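Local coordinates for SaTIE-TED (Staphylococcus aureus, PDB 6FX6), which is the thioester domain of an LPXTG-anchored surface protein, of unknown function but probably involved in covalent adhesion through a reactive thioester, as in related bacterial domains, at residues 156-161 / 180-185; 170-175 / 194-199. All coordinates share one frame; numbering follows the deposited sequence.

Contact 1 of 2, residues 156-161 / 180-185; sequences FVDTNN and EGNKLI
The amide planes of Asn161 and Asn182 stand almost perpendicular, 81° apart, and meet at one corner. ND2 of Asn182 sends an N-H within its own plane to OD1 of Asn161, 2.8 Å away, a straight bond that reaches the acceptor from above its carbonyl plane. The Phe156 ring, with CG anti to the carbonyl carbon (chi1 -56°), passes its CD2 obliquely 3.8 Å from the backbone O of Leu184. The carboxylate of Asp158 is met from above its plane: Asn160 N lies 3.0 Å from Asp158 OD1, closing an Asx turn. The same OD1 also accepts from Ser140 N and OD2 bonds to Thr162 OG1, so this buried group is gripped at both oxygens.

The backbones pair antiparallel. Phe156 and Leu184 form a hydrogen-bonded pair, Leu184 N lying 2.7 Å from Phe156 O and Phe156 N 2.9 Å from Leu184 O; next to it, Val157 and Lys183 form a non-hydrogen-bonded pair. Asp158 N, 2.9 Å from Asn182 O, adds one more backbone bond just past the strand end. Strand 154-157 leaves through the type I turn 158-161; it edges a three-stranded antiparallel sheet, against the second strand of beta-hairpin 175-180/183-188.

Contact 2 of 2, residues 170-175 / 194-199; sequences RTPSGV and DNATIH
An edge strand of the four-stranded mixed sheet ends here: 168-170 pairs antiparallel with 195-201, then leaves it through a type II turn, Pro172 to Val175, to enter strand 175-180 of another sheet. Arg170 and His199 are the last bridge, a hydrogen-bonded pair with Arg170 N 2.9 Å from His199 O and His199 N 3.0 Å from Arg170 O, both donors in the carbonyl planes. Their side chains share one face of the sheet. The arginine, bent at chi2 and chi3 (133° and 66°), folds back so that its guanidinium lies flat on the imidazole, with centres 3.9 Å apart and planes only 9° from parallel. NH2 sits over the ring centre, while CG2 of Thr197 covers the opposite face near the rim.

Past the bridge the chains diverge, and apolar side chains take over the contact. CB of Ala196 is met by CG of Pro172 at 3.7 Å and by CG2 of Val175 at 3.8 Å. The other branch of Val175, CG1 anti to the backbone N, touches CD1 of Ile198 at 3.9 Å, and CG2 of Thr171 lies beside CG1 of Ile198. Asp201 holds Arg170 NH1 in a salt bridge and Asp230 OD2 bonds His199 ND1, helping to hold the two stacked groups. These two carboxylates would be expected to offset the charge of the guanidinium and stabilise any protonation of the imidazole against it.

Contacts 1 and 2 cross along the chain, their segments alternating: 156-161, then 170-175, 180-185 and 194-199. Strand 175-180 leaves the turn of contact 2 and runs to the hairpin turn of contact 1; strand 183-188 then returns, followed by strand 195-201 in contact 2. Their centres lie about 17 Å apart and their nearest atoms about 5 Å, without touching. The first pairs strands of the three-stranded sheet, the second an edge of the four-stranded one, with Ala177 bridging between sheets by packing on Thr171 and Ile198. The centres of contacts 1 and 2 lie about 24 and 25 Å from the centre of the chain, on the same side of it.

Contact 1 of 2, residues 156-161 / 180-185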
loop_
_atom_site.group_PDB
_atom_site.type_symbol
_atom_site.label_atom_id
_atom_site.label_comp_id
_atom_site.label_asym_id
_atom_site.label_seq_id
_atom_site.Cartn_x
_atom_site.Cartn_y
_atom_site.Cartn_z
ATOM N N PHE A 156 -9.015 22.441 14.428
ATOM C CA PHE A 156 -9.084 21.183 15.165
ATOM C C PHE A 156 -7.687 20.598 15.239
ATOM O O PHE A 156 -7.063 20.346 14.203
ATOM C CB PHE A 156 -10.044 20.215 14.481
ATOM C CG PHE A 156 -11.422 20.778 14.291
ATOM C CD1 PHE A 156 -12.313 20.834 15.355
ATOM C CD2 PHE A 156 -11.819 21.290 13.055
ATOM C CE1 PHE A 156 -13.586 21.374 15.190
ATOM C CE2 PHE A 156 -13.090 21.828 12.882
ATOM C CZ PHE A 156 -13.974 21.869 13.951
ATOM N N VAL A 157 -7.196 20.413 16.465
ATOM C CA VAL A 157 -5.840 19.948 16.701
ATOM C C VAL A 157 -5.836 18.428 16.791
ATOM O O VAL A 157 -6.631 17.842 17.521
ATOM C CB VAL A 157 -5.258 20.541 18.006
ATOM C CG1 VAL A 157 -3.853 20.005 18.274
ATOM C CG2 VAL A 157 -5.244 22.065 17.939
ATOM N N ASP A 158 -4.932 17.801 16.047
ATOM C CA ASP A 158 -4.669 16.373 16.164
ATOM C C ASP A 158 -3.568 16.149 17.206
ATOM O O ASP A 158 -2.389 16.276 16.897
ATOM C CB ASP A 158 -4.247 15.797 14.805
ATOM C CG ASP A 158 -3.846 14.326 14.879
ATOM O OD1 ASP A 158 -4.218 13.642 15.853
ATOM O OD2 ASP A 158 -3.150 13.859 13.952
ATOM N N THR A 159 -3.961 15.792 18.425
ATOM C CA THR A 159 -3.003 15.480 19.495
ATOM C C THR A 159 -2.249 14.148 19.302
ATOM O O THR A 159 -1.291 13.893 20.029
ATOM C CB THR A 159 -3.673 15.486 20.890
ATOM O OG1 THR A 159 -4.818 14.626 20.891
ATOM C CG2 THR A 159 -4.106 16.892 21.269
ATOM N N ASN A 160 -2.671 13.309 18.347
ATOM C CA ASN A 160 -1.921 12.085 17.980
ATOM C C ASN A 160 -0.734 12.312 17.024
ATOM O O ASN A 160 0.001 11.364 16.745
ATOM C CB ASN A 160 -2.853 11.015 17.373
ATOM C CG ASN A 160 -3.485 10.107 18.415
ATOM O OD1 ASN A 160 -3.625 10.464 19.586
ATOM N ND2 ASN A 160 -3.885 8.917 17.979
ATOM N N ASN A 161 -0.565 13.533 16.503
ATOM C CA ASN A 161 0.600 13.893 15.678
ATOM C C ASN A 161 0.684 13.025 14.398
ATOM O O ASN A 161 1.721 12.417 14.102
ATOM C CB ASN A 161 1.890 13.825 16.540
ATOM C CG ASN A 161 3.126 14.390 15.837
ATOM O OD1 ASN A 161 3.048 15.341 15.056
ATOM N ND2 ASN A 161 4.281 13.795 16.123
ATOM N N GLU A 180 -2.379 22.443 8.417
ATOM C CA GLU A 180 -1.216 23.264 8.747
ATOM C C GLU A 180 -0.586 22.668 10.015
ATOM O O GLU A 180 -1.113 22.834 11.117
ATOM C CB GLU A 180 -1.646 24.726 8.937
ATOM C CG GLU A 180 -0.529 25.743 8.767
ATOM C CD GLU A 180 -1.001 27.193 8.852
ATOM O OE1 GLU A 180 -0.140 28.097 8.763
ATOM O OE2 GLU A 180 -2.217 27.445 9.010
ATOM N N GLY A 181 0.514 21.934 9.843
ATOM C CA GLY A 181 1.150 21.208 10.945
ATOM C C GLY A 181 0.246 20.108 11.492
ATOM O O GLY A 181 -0.118 19.178 10.767
ATOM N N ASN A 182 -0.131 20.227 12.763
ATOM C CA ASN A 182 -1.095 19.307 13.386
ATOM C C ASN A 182 -2.494 19.909 13.555
ATOM O O ASN A 182 -3.302 19.385 14.322
ATOM C CB ASN A 182 -0.540 18.790 14.723
ATOM C CG ASN A 182 0.395 17.616 14.542
ATOM O OD1 ASN A 182 0.127 16.718 13.738
ATOM N ND2 ASN A 182 1.495 17.607 15.290
ATOM N N LYS A 183 -2.792 20.967 12.801
ATOM C CA LYS A 183 -4.087 21.632 12.860
ATOM C C LYS A 183 -4.868 21.376 11.569
ATOM O O LYS A 183 -4.316 21.483 10.472
ATOM C CB LYS A 183 -3.899 23.135 13.078
ATOM C CG LYS A 183 -2.966 23.482 14.227
ATOM C CD LYS A 183 -3.285 24.845 14.826
ATOM C CE LYS A 183 -2.336 25.201 15.961
ATOM N NZ LYS A 183 -2.895 26.266 16.842
ATOM N N LEU A 184 -6.138 21.007 11.717
ATOM C CA LEU A 184 -7.076 20.923 10.606
ATOM C C LEU A 184 -7.871 22.221 10.607
ATOM O O LEU A 184 -8.573 22.504 11.578
ATOM C CB LEU A 184 -8.007 19.713 10.761
ATOM C CG LEU A 184 -9.108 19.551 9.698
ATOM C CD1 LEU A 184 -8.514 19.337 8.315
ATOM C CD2 LEU A 184 -10.064 18.417 10.054
ATOM N N ILE A 185 -7.747 22.995 9.527
ATOM C CA ILE A 185 -8.347 24.325 9.402
ATOM C C ILE A 185 -9.580 24.201 8.508
ATOM O O ILE A 185 -9.468 23.825 7.348
ATOM C CB ILE A 185 -7.359 25.342 8.760
ATOM C CG1 ILE A 185 -5.969 25.289 9.420
ATOM C CG2 ILE A 185 -7.920 26.760 8.799
ATOM C CD1 ILE A 185 -5.946 25.599 10.899
#

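Contact 2 of 2, residues 170-175 / 194-199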
loop_
_atom_site.group_PDB
_atom_site.type_symbol
_atom_site.label_atom_id
_atom_site.label_comp_id
_atom_site.label_asym_id
_atom_site.label_seq_id
_atom_site.Cartn_x
_atom_site.Cartn_y
_atom_site.Cartn_z
ATOM N N ARG A 170 -10.742 14.789 1.252
ATOM C CA ARG A 170 -12.056 14.803 0.604
ATOM C C ARG A 170 -13.030 15.583 1.480
ATOM O O ARG A 170 -13.103 15.375 2.700
ATOM C CB ARG A 170 -12.591 13.390 0.391
ATOM C CG ARG A 170 -11.773 12.535 -0.563
ATOM C CD ARG A 170 -11.522 11.147 0.014
ATOM N NE ARG A 170 -12.735 10.359 0.152
ATOM C CZ ARG A 170 -12.888 9.276 0.924
ATOM N NH1 ARG A 170 -11.907 8.806 1.695
ATOM N NH2 ARG A 170 -14.065 8.661 0.931
ATOM N N THR A 171 -13.769 16.482 0.841
ATOM C CA THR A 171 -14.759 17.298 1.508
ATOM C C THR A 171 -15.982 17.383 0.612
ATOM O O THR A 171 -15.840 17.389 -0.620
ATOM C CB THR A 171 -14.233 18.728 1.753
ATOM O OG1 THR A 171 -13.846 19.328 0.508
ATOM C CG2 THR A 171 -13.039 18.708 2.686
ATOM N N PRO A 172 -17.185 17.462 1.213
ATOM C CA PRO A 172 -18.352 17.753 0.390
ATOM C C PRO A 172 -18.332 19.211 -0.066
ATOM O O PRO A 172 -17.563 20.017 0.465
ATOM C CB PRO A 172 -19.519 17.497 1.343
ATOM C CG PRO A 172 -18.959 17.806 2.688
ATOM C CD PRO A 172 -17.545 17.313 2.632
ATOM N N SER A 173 -19.173 19.534 -1.040
ATOM C CA SER A 173 -19.314 20.904 -1.523
ATOM C C SER A 173 -19.747 21.831 -0.380
ATOM O O SER A 173 -20.526 21.430 0.492
ATOM C CB SER A 173 -20.333 20.955 -2.662
ATOM O OG SER A 173 -20.380 22.245 -3.231
ATOM N N GLY A 174 -19.212 23.050 -0.375
ATOM C CA GLY A 174 -19.472 24.024 0.685
ATOM C C GLY A 174 -18.622 23.872 1.939
ATOM O O GLY A 174 -18.882 24.544 2.938
ATOM N N VAL A 175 -17.611 23.003 1.891
ATOM C CA VAL A 175 -16.661 22.822 2.996
ATOM C C VAL A 175 -15.243 22.972 2.451
ATOM O O VAL A 175 -14.880 22.306 1.473
ATOM C CB VAL A 175 -16.807 21.438 3.675
ATOM C CG1 VAL A 175 -15.771 21.254 4.789
ATOM C CG2 VAL A 175 -18.211 21.267 4.241
ATOM N N ASP A 194 -25.918 19.274 6.394
ATOM C CA ASP A 194 -26.017 19.451 7.846
ATOM C C ASP A 194 -24.963 18.623 8.588
ATOM O O ASP A 194 -24.366 19.096 9.557
ATOM C CB ASP A 194 -27.431 19.127 8.346
ATOM C CG ASP A 194 -28.474 20.139 7.869
ATOM O OD1 ASP A 194 -28.159 21.346 7.782
ATOM O OD2 ASP A 194 -29.622 19.725 7.591
ATOM N N ASN A 195 -24.718 17.408 8.102
ATOM C CA ASN A 195 -23.639 16.572 8.600
ATOM C C ASN A 195 -22.623 16.385 7.479
ATOM O O ASN A 195 -22.856 15.618 6.546
ATOM C CB ASN A 195 -24.205 15.245 9.101
ATOM C CG ASN A 195 -25.168 15.439 10.258
ATOM O OD1 ASN A 195 -26.387 15.474 10.071
ATOM N ND2 ASN A 195 -24.624 15.623 11.451
ATOM N N ALA A 196 -21.511 17.116 7.570
ATOM C CA ALA A 196 -20.485 17.146 6.529
ATOM C C ALA A 196 -19.211 16.450 6.998
ATOM O O ALA A 196 -18.565 16.904 7.946
ATOM C CB ALA A 196 -20.185 18.581 6.143
ATOM N N THR A 197 -18.848 15.363 6.318
ATOM C CA THR A 197 -17.714 14.533 6.713
ATOM C C THR A 197 -16.466 14.863 5.890
ATOM O O THR A 197 -16.497 14.828 4.660
ATOM C CB THR A 197 -18.070 13.043 6.595
ATOM O OG1 THR A 197 -19.143 12.756 7.498
ATOM C CG2 THR A 197 -16.883 12.155 6.938
ATOM N N ILE A 198 -15.383 15.185 6.600
ATOM C CA ILE A 198 -14.067 15.428 6.022
ATOM C C ILE A 198 -13.219 14.160 6.178
ATOM O O ILE A 198 -13.136 13.608 7.273
ATOM C CB ILE A 198 -13.376 16.620 6.725
ATOM C CG1 ILE A 198 -14.184 17.902 6.479
ATOM C CG2 ILE A 198 -11.944 16.777 6.231
ATOM C CD1 ILE A 198 -13.705 19.116 7.246
ATOM N N HIS A 199 -12.598 13.712 5.087
ATOM C CA HIS A 199 -11.723 12.534 5.097
ATOM C C HIS A 199 -10.288 12.943 4.844
ATOM O O HIS A 199 -10.009 13.597 3.843
ATOM C CB HIS A 199 -12.113 11.537 4.001
ATOM C CG HIS A 199 -13.552 11.140 4.019
ATOM N ND1 HIS A 199 -14.010 10.035 4.703
ATOM C CD2 HIS A 199 -14.634 11.683 3.408
ATOM C CE1 HIS A 199 -15.316 9.924 4.525
ATOM N NE2 HIS A 199 -15.719 10.910 3.744
#